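DUF655 domain-containing protein (Archaeoglobus fulgidus, PDB 2I5H) is of unknown function but belongs to a family related to helix-hairpin-helix proteins, which makes nucleic-acid binding possible though unproven. Local coordinates at residues Arg51-Leu56 and His108-Asp113; Val72-Gly75 and Val81-Lys84; Leu89-Leu94 and Thr100-Val105; Lys115-Phe120 and Lys175-Arg180. All coordinates share one frame; numbering follows the deposited sequence.

Contact 1 (Arg51-Leu56 and His108-Asp113)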
loop_
_atom_site.group_PDB
_atom_site.type_symbol
_atom_site.label_atom_id
_atom_site.label_comp_id
_atom_site.label_asym_id
_atom_site.label_seq_id
_atom_site.Cartn_x
_atom_site.Cartn_y
_atom_site.Cartn_z
ATOM N N ARG A 51 -3.235 3.386 -5.991
ATOM C CA ARG A 51 -3.654 2.378 -6.959
ATOM C C ARG A 51 -2.748 1.147 -6.995
ATOM O O ARG A 51 -3.214 0.012 -6.837
ATOM C CB ARG A 51 -3.727 3.000 -8.357
ATOM C CG ARG A 51 -4.172 2.038 -9.448
ATOM C CD ARG A 51 -4.177 2.721 -10.808
ATOM N NE ARG A 51 -5.123 3.832 -10.854
ATOM C CZ ARG A 51 -6.444 3.694 -10.804
ATOM N NH1 ARG A 51 -6.987 2.487 -10.706
ATOM N NH2 ARG A 51 -7.225 4.765 -10.848
ATOM N N ASN A 52 -1.454 1.378 -7.196
ATOM C CA ASN A 52 -0.484 0.288 -7.286
ATOM C C ASN A 52 0.553 0.292 -6.169
ATOM O O ASN A 52 1.512 -0.480 -6.204
ATOM C CB ASN A 52 0.215 0.356 -8.643
ATOM C CG ASN A 52 -0.769 0.327 -9.803
ATOM O OD1 ASN A 52 -0.538 0.938 -10.844
ATOM N ND2 ASN A 52 -1.871 -0.392 -9.627
ATOM N N PHE A 53 0.359 1.169 -5.186
ATOM C CA PHE A 53 1.259 1.274 -4.041
ATOM C C PHE A 53 2.697 1.608 -4.410
ATOM O O PHE A 53 3.651 1.112 -3.804
ATOM C CB PHE A 53 1.180 -0.015 -3.227
ATOM C CG PHE A 53 -0.213 -0.332 -2.780
ATOM C CD1 PHE A 53 -0.766 0.309 -1.673
ATOM C CD2 PHE A 53 -1.008 -1.203 -3.519
ATOM C CE1 PHE A 53 -2.097 0.090 -1.314
ATOM C CE2 PHE A 53 -2.340 -1.429 -3.169
ATOM C CZ PHE A 53 -2.884 -0.779 -2.064
ATOM N N THR A 54 2.835 2.481 -5.401
ATOM C CA THR A 54 4.140 2.932 -5.862
ATOM C C THR A 54 4.721 3.861 -4.799
ATOM O O THR A 54 4.016 4.727 -4.288
ATOM C CB THR A 54 4.004 3.719 -7.176
ATOM O OG1 THR A 54 3.290 2.921 -8.129
ATOM C CG2 THR A 54 5.379 4.076 -7.735
ATOM N N LEU A 55 5.990 3.671 -4.454
ATOM C CA LEU A 55 6.637 4.531 -3.464
ATOM C C LEU A 55 7.316 5.674 -4.201
ATOM O O LEU A 55 8.117 5.450 -5.119
ATOM C CB LEU A 55 7.686 3.761 -2.660
ATOM C CG LEU A 55 7.204 2.537 -1.878
ATOM C CD1 LEU A 55 8.393 1.948 -1.113
ATOM C CD2 LEU A 55 6.100 2.924 -0.908
ATOM N N LEU A 56 7.009 6.899 -3.789
ATOM C CA LEU A 56 7.569 8.077 -4.436
ATOM C C LEU A 56 8.068 9.122 -3.455
ATOM O O LEU A 56 7.562 9.248 -2.339
ATOM C CB LEU A 56 6.496 8.744 -5.323
ATOM C CG LEU A 56 5.853 7.933 -6.455
ATOM C CD1 LEU A 56 4.620 8.656 -7.001
ATOM C CD2 LEU A 56 6.868 7.720 -7.552
ATOM N N HIS A 108 -5.177 1.735 5.420
ATOM C CA HIS A 108 -6.131 2.820 5.244
ATOM C C HIS A 108 -6.624 2.833 3.803
ATOM O O HIS A 108 -7.823 2.938 3.541
ATOM C CB HIS A 108 -5.457 4.159 5.566
ATOM C CG HIS A 108 -6.367 5.341 5.450
ATOM N ND1 HIS A 108 -7.358 5.613 6.369
ATOM C CD2 HIS A 108 -6.433 6.327 4.524
ATOM C CE1 HIS A 108 -7.994 6.716 6.015
ATOM N NE2 HIS A 108 -7.451 7.169 4.899
ATOM N N ILE A 109 -5.684 2.726 2.870
ATOM C CA ILE A 109 -5.997 2.728 1.447
ATOM C C ILE A 109 -6.943 1.598 1.037
ATOM O O ILE A 109 -7.941 1.834 0.358
ATOM C CB ILE A 109 -4.705 2.630 0.607
ATOM C CG1 ILE A 109 -3.850 3.883 0.831
ATOM C CG2 ILE A 109 -5.044 2.481 -0.872
ATOM C CD1 ILE A 109 -2.478 3.813 0.189
ATOM N N ILE A 110 -6.642 0.372 1.446
ATOM C CA ILE A 110 -7.498 -0.746 1.065
ATOM C C ILE A 110 -8.896 -0.642 1.673
ATOM O O ILE A 110 -9.869 -1.098 1.073
ATOM C CB ILE A 110 -6.866 -2.100 1.445
ATOM C CG1 ILE A 110 -6.651 -2.181 2.954
ATOM C CG2 ILE A 110 -5.546 -2.274 0.700
ATOM C CD1 ILE A 110 -6.120 -3.522 3.420
ATOM N N LYS A 111 -8.995 -0.036 2.851
ATOM C CA LYS A 111 -10.289 0.130 3.509
ATOM C C LYS A 111 -11.161 1.155 2.783
ATOM O O LYS A 111 -12.383 1.167 2.947
ATOM C CB LYS A 111 -10.103 0.566 4.964
ATOM C CG LYS A 111 -9.572 -0.522 5.886
ATOM C CD LYS A 111 -9.476 -0.022 7.320
ATOM C CE LYS A 111 -9.055 -1.126 8.274
ATOM N NZ LYS A 111 -8.988 -0.638 9.682
ATOM N N GLN A 112 -10.535 2.015 1.984
ATOM C CA GLN A 112 -11.269 3.037 1.244
ATOM C C GLN A 112 -11.742 2.483 -0.093
ATOM O O GLN A 112 -12.441 3.159 -0.849
ATOM C CB GLN A 112 -10.384 4.265 1.004
ATOM C CG GLN A 112 -9.624 4.728 2.236
ATOM C CD GLN A 112 -10.525 4.995 3.425
ATOM O OE1 GLN A 112 -10.059 5.072 4.562
ATOM N NE2 GLN A 112 -11.820 5.147 3.171
ATOM N N ASP A 113 -11.356 1.244 -0.373
ATOM C CA ASP A 113 -11.724 0.580 -1.613
ATOM C C ASP A 113 -11.881 -0.910 -1.321
ATOM O O ASP A 113 -11.364 -1.767 -2.039
ATOM C CB ASP A 113 -10.636 0.828 -2.660
ATOM C CG ASP A 113 -10.964 0.219 -4.003
ATOM O OD1 ASP A 113 -12.133 0.310 -4.436
ATOM O OD2 ASP A 113 -10.040 -0.338 -4.633
#

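Contact 2 (Val72-Gly75 and Val81-Lys84)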
loop_
_atom_site.group_PDB
_atom_site.type_symbol
_atom_site.label_atom_id
_atom_site.label_comp_id
_atom_site.label_asym_id
_atom_site.label_seq_id
_atom_site.Cartn_x
_atom_site.Cartn_y
_atom_site.Cartn_z
ATOM N N VAL A 72 -2.813 13.119 -1.381
ATOM C CA VAL A 72 -2.384 14.216 -2.232
ATOM C C VAL A 72 -2.459 13.876 -3.707
ATOM O O VAL A 72 -2.262 12.730 -4.115
ATOM C CB VAL A 72 -0.937 14.660 -1.902
ATOM C CG1 VAL A 72 -0.878 15.209 -0.486
ATOM C CG2 VAL A 72 0.028 13.477 -2.066
ATOM N N TYR A 73 -2.760 14.888 -4.507
ATOM C CA TYR A 73 -2.864 14.706 -5.937
ATOM C C TYR A 73 -1.478 14.812 -6.554
ATOM O O TYR A 73 -0.746 15.770 -6.300
ATOM C CB TYR A 73 -3.789 15.772 -6.531
ATOM C CG TYR A 73 -3.937 15.677 -8.024
ATOM C CD1 TYR A 73 -4.661 14.638 -8.609
ATOM C CD2 TYR A 73 -3.339 16.616 -8.859
ATOM C CE1 TYR A 73 -4.782 14.536 -9.992
ATOM C CE2 TYR A 73 -3.455 16.526 -10.243
ATOM C CZ TYR A 73 -4.178 15.483 -10.799
ATOM O OH TYR A 73 -4.284 15.389 -12.166
ATOM N N ILE A 74 -1.109 13.807 -7.343
ATOM C CA ILE A 74 0.187 13.799 -8.005
ATOM C C ILE A 74 0.035 13.635 -9.515
ATOM O O ILE A 74 0.981 13.251 -10.204
ATOM C CB ILE A 74 1.085 12.666 -7.456
ATOM C CG1 ILE A 74 0.370 11.318 -7.580
ATOM C CG2 ILE A 74 1.409 12.942 -5.989
ATOM C CD1 ILE A 74 1.270 10.107 -7.287
ATOM N N GLY A 75 -1.160 13.939 -10.017
ATOM C CA GLY A 75 -1.431 13.826 -11.444
ATOM C C GLY A 75 -0.907 14.983 -12.282
ATOM O O GLY A 75 -0.194 15.851 -11.783
ATOM N N VAL A 81 -0.823 20.584 -3.321
ATOM C CA VAL A 81 0.167 20.369 -2.268
ATOM C C VAL A 81 1.534 19.911 -2.773
ATOM O O VAL A 81 2.564 20.460 -2.374
ATOM C CB VAL A 81 -0.378 19.351 -1.235
ATOM C CG1 VAL A 81 0.672 19.050 -0.168
ATOM C CG2 VAL A 81 -1.633 19.917 -0.577
ATOM N N VAL A 82 1.541 18.908 -3.643
ATOM C CA VAL A 82 2.790 18.402 -4.199
ATOM C C VAL A 82 3.341 19.377 -5.237
ATOM O O VAL A 82 2.585 19.972 -6.008
ATOM C CB VAL A 82 2.575 17.012 -4.858
ATOM C CG1 VAL A 82 3.818 16.591 -5.649
ATOM C CG2 VAL A 82 2.258 15.984 -3.787
ATOM N N TYR A 83 4.656 19.568 -5.242
ATOM C CA TYR A 83 5.261 20.438 -6.233
ATOM C C TYR A 83 5.683 19.535 -7.385
ATOM O O TYR A 83 4.985 19.450 -8.390
ATOM C CB TYR A 83 6.456 21.201 -5.643
ATOM C CG TYR A 83 7.168 22.121 -6.619
ATOM C CD1 TYR A 83 6.472 22.787 -7.636
ATOM C CD2 TYR A 83 8.538 22.341 -6.512
ATOM C CE1 TYR A 83 7.137 23.646 -8.521
ATOM C CE2 TYR A 83 9.207 23.190 -7.382
ATOM C CZ TYR A 83 8.502 23.839 -8.387
ATOM O OH TYR A 83 9.185 24.660 -9.252
ATOM N N LYS A 84 6.796 18.821 -7.221
ATOM C CA LYS A 84 7.281 17.933 -8.269
ATOM C C LYS A 84 7.524 16.508 -7.765
ATOM O O LYS A 84 7.795 16.294 -6.579
ATOM C CB LYS A 84 8.597 18.480 -8.832
ATOM C CG LYS A 84 8.510 19.885 -9.421
ATOM C CD LYS A 84 7.603 19.910 -10.643
ATOM C CE LYS A 84 7.598 21.285 -11.292
ATOM N NZ LYS A 84 6.771 21.308 -12.529
HETATM O O HOH W 1 -0.947 17.900 -4.637
#

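Contact 3 (Leu89-Leu94 and Thr100-Val105)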
loop_
_atom_site.group_PDB
_atom_site.type_symbol
_atom_site.label_atom_id
_atom_site.label_comp_id
_atom_site.label_asym_id
_atom_site.label_seq_id
_atom_site.Cartn_x
_atom_site.Cartn_y
_atom_site.Cartn_z
ATOM N N LEU A 89 10.905 5.218 -5.352
ATOM C CA LEU A 89 11.744 4.672 -4.289
ATOM C C LEU A 89 11.634 3.170 -4.098
ATOM O O LEU A 89 10.625 2.570 -4.430
ATOM C CB LEU A 89 11.364 5.330 -2.959
ATOM C CG LEU A 89 11.344 6.859 -2.888
ATOM C CD1 LEU A 89 10.743 7.299 -1.556
ATOM C CD2 LEU A 89 12.751 7.399 -3.055
ATOM N N ARG A 90 12.696 2.578 -3.552
ATOM C CA ARG A 90 12.704 1.163 -3.211
ATOM C C ARG A 90 12.315 1.195 -1.735
ATOM O O ARG A 90 12.348 2.250 -1.101
ATOM C CB ARG A 90 14.108 0.559 -3.320
ATOM C CG ARG A 90 14.713 0.599 -4.699
ATOM C CD ARG A 90 16.218 0.311 -4.627
ATOM N NE ARG A 90 16.913 1.309 -3.821
ATOM C CZ ARG A 90 18.229 1.354 -3.638
ATOM N NH1 ARG A 90 19.014 0.446 -4.208
ATOM N NH2 ARG A 90 18.762 2.316 -2.890
ATOM N N TYR A 91 11.954 0.049 -1.175
ATOM C CA TYR A 91 11.586 0.026 0.232
ATOM C C TYR A 91 12.707 0.575 1.122
ATOM O O TYR A 91 12.446 1.279 2.097
ATOM C CB TYR A 91 11.253 -1.396 0.670
ATOM C CG TYR A 91 10.845 -1.466 2.119
ATOM C CD1 TYR A 91 9.555 -1.122 2.518
ATOM C CD2 TYR A 91 11.759 -1.852 3.099
ATOM C CE1 TYR A 91 9.181 -1.166 3.862
ATOM C CE2 TYR A 91 11.399 -1.899 4.438
ATOM C CZ TYR A 91 10.114 -1.558 4.816
ATOM O OH TYR A 91 9.751 -1.619 6.145
ATOM N N GLU A 92 13.953 0.260 0.780
ATOM C CA GLU A 92 15.099 0.700 1.580
ATOM C C GLU A 92 15.314 2.206 1.591
ATOM O O GLU A 92 15.952 2.738 2.496
ATOM C CB GLU A 92 16.382 0.020 1.092
ATOM C CG GLU A 92 16.798 0.409 -0.324
ATOM C CD GLU A 92 17.920 -0.454 -0.859
ATOM O OE1 GLU A 92 19.101 -0.058 -0.746
ATOM O OE2 GLU A 92 17.613 -1.539 -1.388
ATOM N N ASP A 93 14.784 2.890 0.585
ATOM C CA ASP A 93 14.943 4.338 0.500
ATOM C C ASP A 93 13.970 5.092 1.392
ATOM O O ASP A 93 14.090 6.303 1.553
ATOM C CB ASP A 93 14.780 4.793 -0.951
ATOM C CG ASP A 93 15.763 4.109 -1.877
ATOM O OD1 ASP A 93 16.982 4.269 -1.656
ATOM O OD2 ASP A 93 15.322 3.414 -2.816
ATOM N N LEU A 94 13.001 4.382 1.959
ATOM C CA LEU A 94 12.038 5.019 2.849
ATOM C C LEU A 94 12.720 5.389 4.159
ATOM O O LEU A 94 13.613 4.677 4.624
ATOM C CB LEU A 94 10.867 4.081 3.151
ATOM C CG LEU A 94 9.889 3.744 2.023
ATOM C CD1 LEU A 94 8.893 2.709 2.526
ATOM C CD2 LEU A 94 9.161 5.017 1.566
ATOM N N THR A 100 7.711 2.776 9.252
ATOM C CA THR A 100 6.792 2.477 10.343
ATOM C C THR A 100 5.348 2.749 9.934
ATOM O O THR A 100 4.448 1.982 10.265
ATOM C CB THR A 100 7.093 3.322 11.590
ATOM O OG1 THR A 100 8.449 3.112 11.993
ATOM C CG2 THR A 100 6.160 2.932 12.734
ATOM N N GLU A 101 5.134 3.838 9.201
ATOM C CA GLU A 101 3.792 4.212 8.781
ATOM C C GLU A 101 3.238 3.418 7.606
ATOM O O GLU A 101 2.028 3.286 7.476
ATOM C CB GLU A 101 3.736 5.707 8.428
ATOM C CG GLU A 101 4.027 6.666 9.576
ATOM C CD GLU A 101 3.051 6.535 10.738
ATOM O OE1 GLU A 101 1.894 6.124 10.520
ATOM O OE2 GLU A 101 3.443 6.863 11.877
ATOM N N LEU A 102 4.115 2.883 6.760
ATOM C CA LEU A 102 3.673 2.156 5.572
ATOM C C LEU A 102 2.528 1.165 5.775
ATOM O O LEU A 102 1.500 1.267 5.106
ATOM C CB LEU A 102 4.860 1.450 4.896
ATOM C CG LEU A 102 4.568 0.793 3.533
ATOM C CD1 LEU A 102 4.076 1.843 2.530
ATOM C CD2 LEU A 102 5.825 0.114 3.013
ATOM N N PRO A 103 2.671 0.202 6.704
ATOM C CA PRO A 103 1.566 -0.748 6.883
ATOM C C PRO A 103 0.231 -0.113 7.280
ATOM O O PRO A 103 -0.825 -0.564 6.838
ATOM C CB PRO A 103 2.108 -1.723 7.937
ATOM C CG PRO A 103 3.060 -0.874 8.727
ATOM C CD PRO A 103 3.764 -0.073 7.652
ATOM N N TYR A 104 0.280 0.929 8.108
ATOM C CA TYR A 104 -0.933 1.613 8.549
ATOM C C TYR A 104 -1.591 2.382 7.416
ATOM O O TYR A 104 -2.818 2.417 7.309
ATOM C CB TYR A 104 -0.615 2.575 9.696
ATOM C CG TYR A 104 -0.140 1.871 10.941
ATOM C CD1 TYR A 104 -1.020 1.118 11.715
ATOM C CD2 TYR A 104 1.198 1.920 11.322
ATOM C CE1 TYR A 104 -0.573 0.424 12.841
ATOM C CE2 TYR A 104 1.656 1.235 12.440
ATOM C CZ TYR A 104 0.761 0.487 13.195
ATOM O OH TYR A 104 1.213 -0.195 14.300
ATOM N N VAL A 105 -0.776 3.005 6.573
ATOM C CA VAL A 105 -1.288 3.773 5.447
ATOM C C VAL A 105 -1.869 2.841 4.377
ATOM O O VAL A 105 -2.933 3.115 3.821
ATOM C CB VAL A 105 -0.176 4.674 4.856
ATOM C CG1 VAL A 105 -0.677 5.409 3.627
ATOM C CG2 VAL A 105 0.272 5.685 5.911
#

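Contact 4 (Lys115-Phe120 and Lys175-Arg180)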
loop_
_atom_site.group_PDB
_atom_site.type_symbol
_atom_site.label_atom_id
_atom_site.label_comp_id
_atom_site.label_asym_id
_atom_site.label_seq_id
_atom_site.Cartn_x
_atom_site.Cartn_y
_atom_site.Cartn_z
ATOM N N LYS A 115 -14.320 -2.866 -1.695
ATOM C CA LYS A 115 -14.936 -3.566 -2.817
ATOM C C LYS A 115 -13.926 -4.302 -3.694
ATOM O O LYS A 115 -14.083 -5.490 -3.975
ATOM C CB LYS A 115 -15.725 -2.571 -3.673
ATOM C CG LYS A 115 -16.421 -3.188 -4.876
ATOM C CD LYS A 115 -17.465 -4.208 -4.449
ATOM C CE LYS A 115 -18.185 -4.795 -5.652
ATOM N NZ LYS A 115 -19.214 -5.798 -5.256
ATOM N N LYS A 116 -12.886 -3.593 -4.122
ATOM C CA LYS A 116 -11.863 -4.171 -4.986
ATOM C C LYS A 116 -11.070 -5.324 -4.374
ATOM O O LYS A 116 -10.705 -6.266 -5.079
ATOM C CB LYS A 116 -10.896 -3.079 -5.452
ATOM C CG LYS A 116 -11.519 -2.064 -6.407
ATOM C CD LYS A 116 -11.932 -2.712 -7.725
ATOM C CE LYS A 116 -10.730 -3.293 -8.459
ATOM N NZ LYS A 116 -11.123 -4.033 -9.691
ATOM N N TYR A 117 -10.802 -5.262 -3.074
ATOM C CA TYR A 117 -10.038 -6.323 -2.427
ATOM C C TYR A 117 -10.891 -7.488 -1.941
ATOM O O TYR A 117 -10.468 -8.641 -2.022
ATOM C CB TYR A 117 -9.197 -5.749 -1.284
ATOM C CG TYR A 117 -8.187 -4.746 -1.792
ATOM C CD1 TYR A 117 -8.516 -3.398 -1.916
ATOM C CD2 TYR A 117 -6.940 -5.165 -2.251
ATOM C CE1 TYR A 117 -7.633 -2.493 -2.493
ATOM C CE2 TYR A 117 -6.051 -4.271 -2.831
ATOM C CZ TYR A 117 -6.403 -2.939 -2.951
ATOM O OH TYR A 117 -5.534 -2.061 -3.554
ATOM N N VAL A 118 -12.086 -7.200 -1.434
ATOM C CA VAL A 118 -12.966 -8.275 -0.990
ATOM C C VAL A 118 -13.321 -9.065 -2.241
ATOM O O VAL A 118 -13.762 -10.211 -2.168
ATOM C CB VAL A 118 -14.264 -7.736 -0.347
ATOM C CG1 VAL A 118 -13.949 -7.063 0.976
ATOM C CG2 VAL A 118 -14.949 -6.764 -1.289
ATOM N N ASP A 119 -13.116 -8.430 -3.391
ATOM C CA ASP A 119 -13.393 -9.046 -4.679
ATOM C C ASP A 119 -12.305 -10.076 -4.975
ATOM O O ASP A 119 -12.561 -11.101 -5.608
ATOM C CB ASP A 119 -13.410 -7.982 -5.778
ATOM C CG ASP A 119 -14.161 -8.432 -7.016
ATOM O OD1 ASP A 119 -13.875 -9.539 -7.525
ATOM O OD2 ASP A 119 -15.036 -7.673 -7.485
ATOM N N PHE A 120 -11.091 -9.793 -4.508
ATOM C CA PHE A 120 -9.962 -10.695 -4.705
ATOM C C PHE A 120 -10.247 -12.046 -4.065
ATOM O O PHE A 120 -9.949 -13.090 -4.642
ATOM C CB PHE A 120 -8.685 -10.110 -4.089
ATOM C CG PHE A 120 -7.554 -11.099 -3.992
ATOM C CD1 PHE A 120 -6.926 -11.573 -5.139
ATOM C CD2 PHE A 120 -7.143 -11.588 -2.755
ATOM C CE1 PHE A 120 -5.908 -12.519 -5.058
ATOM C CE2 PHE A 120 -6.124 -12.536 -2.664
ATOM C CZ PHE A 120 -5.507 -13.004 -3.816
ATOM N N LYS A 175 -5.205 -7.355 7.014
ATOM C CA LYS A 175 -3.826 -7.631 7.398
ATOM C C LYS A 175 -3.161 -8.554 6.387
ATOM O O LYS A 175 -1.980 -8.400 6.072
ATOM C CB LYS A 175 -3.776 -8.266 8.789
ATOM C CG LYS A 175 -2.365 -8.553 9.266
ATOM C CD LYS A 175 -2.323 -8.878 10.749
ATOM C CE LYS A 175 -0.887 -9.037 11.218
ATOM N NZ LYS A 175 -0.086 -7.815 10.915
ATOM N N LEU A 176 -3.924 -9.520 5.885
ATOM C CA LEU A 176 -3.402 -10.454 4.899
ATOM C C LEU A 176 -3.035 -9.684 3.640
ATOM O O LEU A 176 -1.977 -9.901 3.053
ATOM C CB LEU A 176 -4.450 -11.515 4.560
ATOM C CG LEU A 176 -4.885 -12.466 5.675
ATOM C CD1 LEU A 176 -6.024 -13.338 5.162
ATOM C CD2 LEU A 176 -3.707 -13.322 6.126
ATOM N N ILE A 177 -3.921 -8.782 3.228
ATOM C CA ILE A 177 -3.684 -7.977 2.037
ATOM C C ILE A 177 -2.476 -7.060 2.233
ATOM O O ILE A 177 -1.603 -6.986 1.371
ATOM C CB ILE A 177 -4.916 -7.116 1.688
ATOM C CG1 ILE A 177 -6.102 -8.016 1.339
ATOM C CG2 ILE A 177 -4.593 -6.196 0.519
ATOM C CD1 ILE A 177 -5.867 -8.907 0.133
ATOM N N VAL A 178 -2.431 -6.365 3.366
ATOM C CA VAL A 178 -1.317 -5.463 3.654
ATOM C C VAL A 178 0.005 -6.222 3.617
ATOM O O VAL A 178 0.994 -5.729 3.070
ATOM C CB VAL A 178 -1.477 -4.790 5.039
ATOM C CG1 VAL A 178 -0.232 -3.986 5.375
ATOM C CG2 VAL A 178 -2.700 -3.888 5.033
ATOM N N SER A 179 0.016 -7.420 4.197
ATOM C CA SER A 179 1.216 -8.249 4.220
ATOM C C SER A 179 1.690 -8.582 2.814
ATOM O O SER A 179 2.889 -8.560 2.542
ATOM C CB SER A 179 0.959 -9.556 4.981
ATOM O OG SER A 179 0.876 -9.332 6.374
ATOM N N ARG A 180 0.753 -8.899 1.925
ATOM C CA ARG A 180 1.112 -9.231 0.550
ATOM C C ARG A 180 1.649 -8.007 -0.182
ATOM O O ARG A 180 2.670 -8.083 -0.861
ATOM C CB ARG A 180 -0.091 -9.805 -0.208
ATOM C CG ARG A 180 0.208 -10.153 -1.667
ATOM C CD ARG A 180 1.332 -11.181 -1.785
ATOM N NE ARG A 180 1.786 -11.343 -3.166
ATOM C CZ ARG A 180 2.723 -12.204 -3.550
ATOM N NH1 ARG A 180 3.311 -12.992 -2.663
ATOM N NH2 ARG A 180 3.083 -12.270 -4.825
#

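Contact 1 (Arg51-Leu56 and His108-Asp113)
Phe53 carries this contact, pushing the far end of its ring against the branched methyls of Ile109 and Ile110 in the last turn of helix 96-111. Its CG stands beside the backbone N and anti to the carbonyl carbon (chi1 -57°), and with this torsion the ring reaches the helix although the CB itself does not head for it. The side chains of Phe53 and Ile109 run antiparallel, one alongside the other: Phe53 CE1 lies 3.8 Å from Ile109 CG2 and 4.0 Å from Ile109 CD1, in the fork between the two branches. Ile110 instead stands at about a right angle to Phe53 and brings its CG2 to 4.1 Å from Phe53 CZ. Neither isoleucine meets the ring squarely; both methyls come in obliquely. Phe53 sits in the turn joining antiparallel strands 44-49 and 55-60, where its backbone takes the left-handed conformation, and its ring couples the tip of this beta-hairpin to the end of a helix. Val48, Tyr117 and Ile181 also touch its side chain, making the ring part of a buried apolar core between sheet and helices. Replacing Phe53 by alanine removes the ring, which would probably open a gap between hairpin and helix and leave Ile109 CG2 and Ile110 CG2 without the surface they share. On the hairpin's polar flank, Glu18 accepts hydrogen bonds from the backbone N atoms of Arg51 and Asn52.

Contact 2 (Val72-Gly75 and Val81-Lys84)
Val82 points one methyl, CG2, into the angle between two side chains of segment 72-75. The Val82 side chain crosses that of Val72 at about a right angle, with Val82 CG2 3.8 Å from Val72 CG2, and meets Ile74 more obliquely, Val82 CG2 lying 3.9 Å from Ile74 CG2. With its CG2 beside the backbone N and its CG1 anti to that N (chi1 170°), Val82 offers a single branch to both neighbours. Val81 repeats the perpendicular arrangement one residue back, where its CG1 comes to 4.2 Å from Val72 CG1. The backbones are too far apart to pair directly: the closest CA atoms, those of Ile74 and Val82, are 6.5 Å apart. A water spans the gap, donating to Tyr73 O at 2.7 Å and accepting from Val82 N at 2.9 Å. The Tyr73 ring is turned off from segment 81-84; Gly75 N lies over its centre, Tyr20 packs edge-to-face with it, and Tyr73 OH is hydrogen-bonded to Gly77 N. Strands 71-73 and 82-88 are the two outer strands of the five-stranded antiparallel sheet, paired with strands 20-27 and 55-60 respectively, and their meeting through side chains and a bridging water is consistent with a sheet curled enough to bring its two edge strands together, as in a barrel.

Contact 3 (Leu89-Leu94 and Thr100-Val105)
Tyr91 and Leu94, in the connection from strand 82-88 to helix 96-111, meet Leu102 of that helix, so the contact folds a beta-to-alpha link back on the helix it leads into. The link contains a short 3-10 turn, 91-93, and Leu94 follows it directly. One methyl does the touching on the helical side: Leu102 CD2 meets the rim of the Tyr91 ring almost in plane, 3.7 Å from Tyr91 CE1. The same methyl is 4.0 Å from Leu94 CD1, the two leucines crossing at about a right angle. Leu102 sends its CG anti to the backbone N (chi1 -173°), which carries the branch out from the helix toward the link. Leu94 and Leu102 also both touch Leu24 and Leu55, so this corner is continuous with the apolar side of the sheet. The neighbouring Pro103, with no N-H to give, interrupts the helical bonding, and the helix bends there. The 3-10 turn is braced on its far flank by Arg90, whose guanidinium grips Asp93 side-on, with Arg90 NE 2.8 Å from Asp93 OD2 and Arg90 NH2 2.9 Å from Asp93 OD1; the second bond is nearly straight at 178°. Both oxygens lie in or close to the guanidinium plane, while the Glu92 carboxylate lies over one of its faces, interacting by charge alone. Asp93 OD2 serves two donors, its syn side receiving Arg90 NE and its anti lone pair receiving Arg90 N at 2.9 Å.

Contact 4 (Lys115-Phe120 and Lys175-Arg180)
Ile177 fits against two aromatic rings one helical turn apart, giving a different methyl to each. Its CG2 approaches Tyr117 obliquely, Ile177 CG2 lying 3.8 Å from Tyr117 CD2 and 4.1 Å from Tyr117 CE2. Its CD1 reaches the second ring, with Ile177 CD1 4.1 Å from Phe120 CD2, the two side chains lying side by side but pointing opposite ways. The division of labour follows from the torsions of Ile177: CG2 is anti to the backbone N, while CG1 lies beside it (chi1 -64°) and folds CD1 round rather than extending it (chi2 -61°). This is helix-to-helix packing, closest at Tyr117 and Ile177, whose CA atoms are 7.9 Å apart. It sets helix 114-121, which directly follows helix 96-111, on helix 173-186 near the C-terminus. The family belongs to the helix-hairpin-helix clan, which makes such an element likely here, probably with helix 142-154 as its second helix. Farther out, Ile110 touches both Tyr117 and Ile177. Phe120 meets Phe195 edge-to-face and touches Leu137, while Ile177 too touches Phe195.

How the contacts relate
Contact 1 lies about 4 Å from the centre of the chain, measured from its own centre, and each of the other three touches it. Toward contact 2, Leu56 CD1 packs 3.7 Å from Ile74 CD1, linking the hairpin to the residue that follows outer strand 71-73. Toward contact 3, which shares helix 96-111, Leu55 O is probably hydrogen-bonded to Leu89 N at 2.8 Å. Toward contact 4, Ile110 CG2 is 3.8 Å from Tyr117 CZ, continuing the core into the helical part. Contacts 3 and 4 also touch, with Pro103 O 3.8 Å from Val178 CG1. Contacts 2 and 4 lie on opposite sides of the chain's centre, their own centres about 26 Å apart. No active site is known.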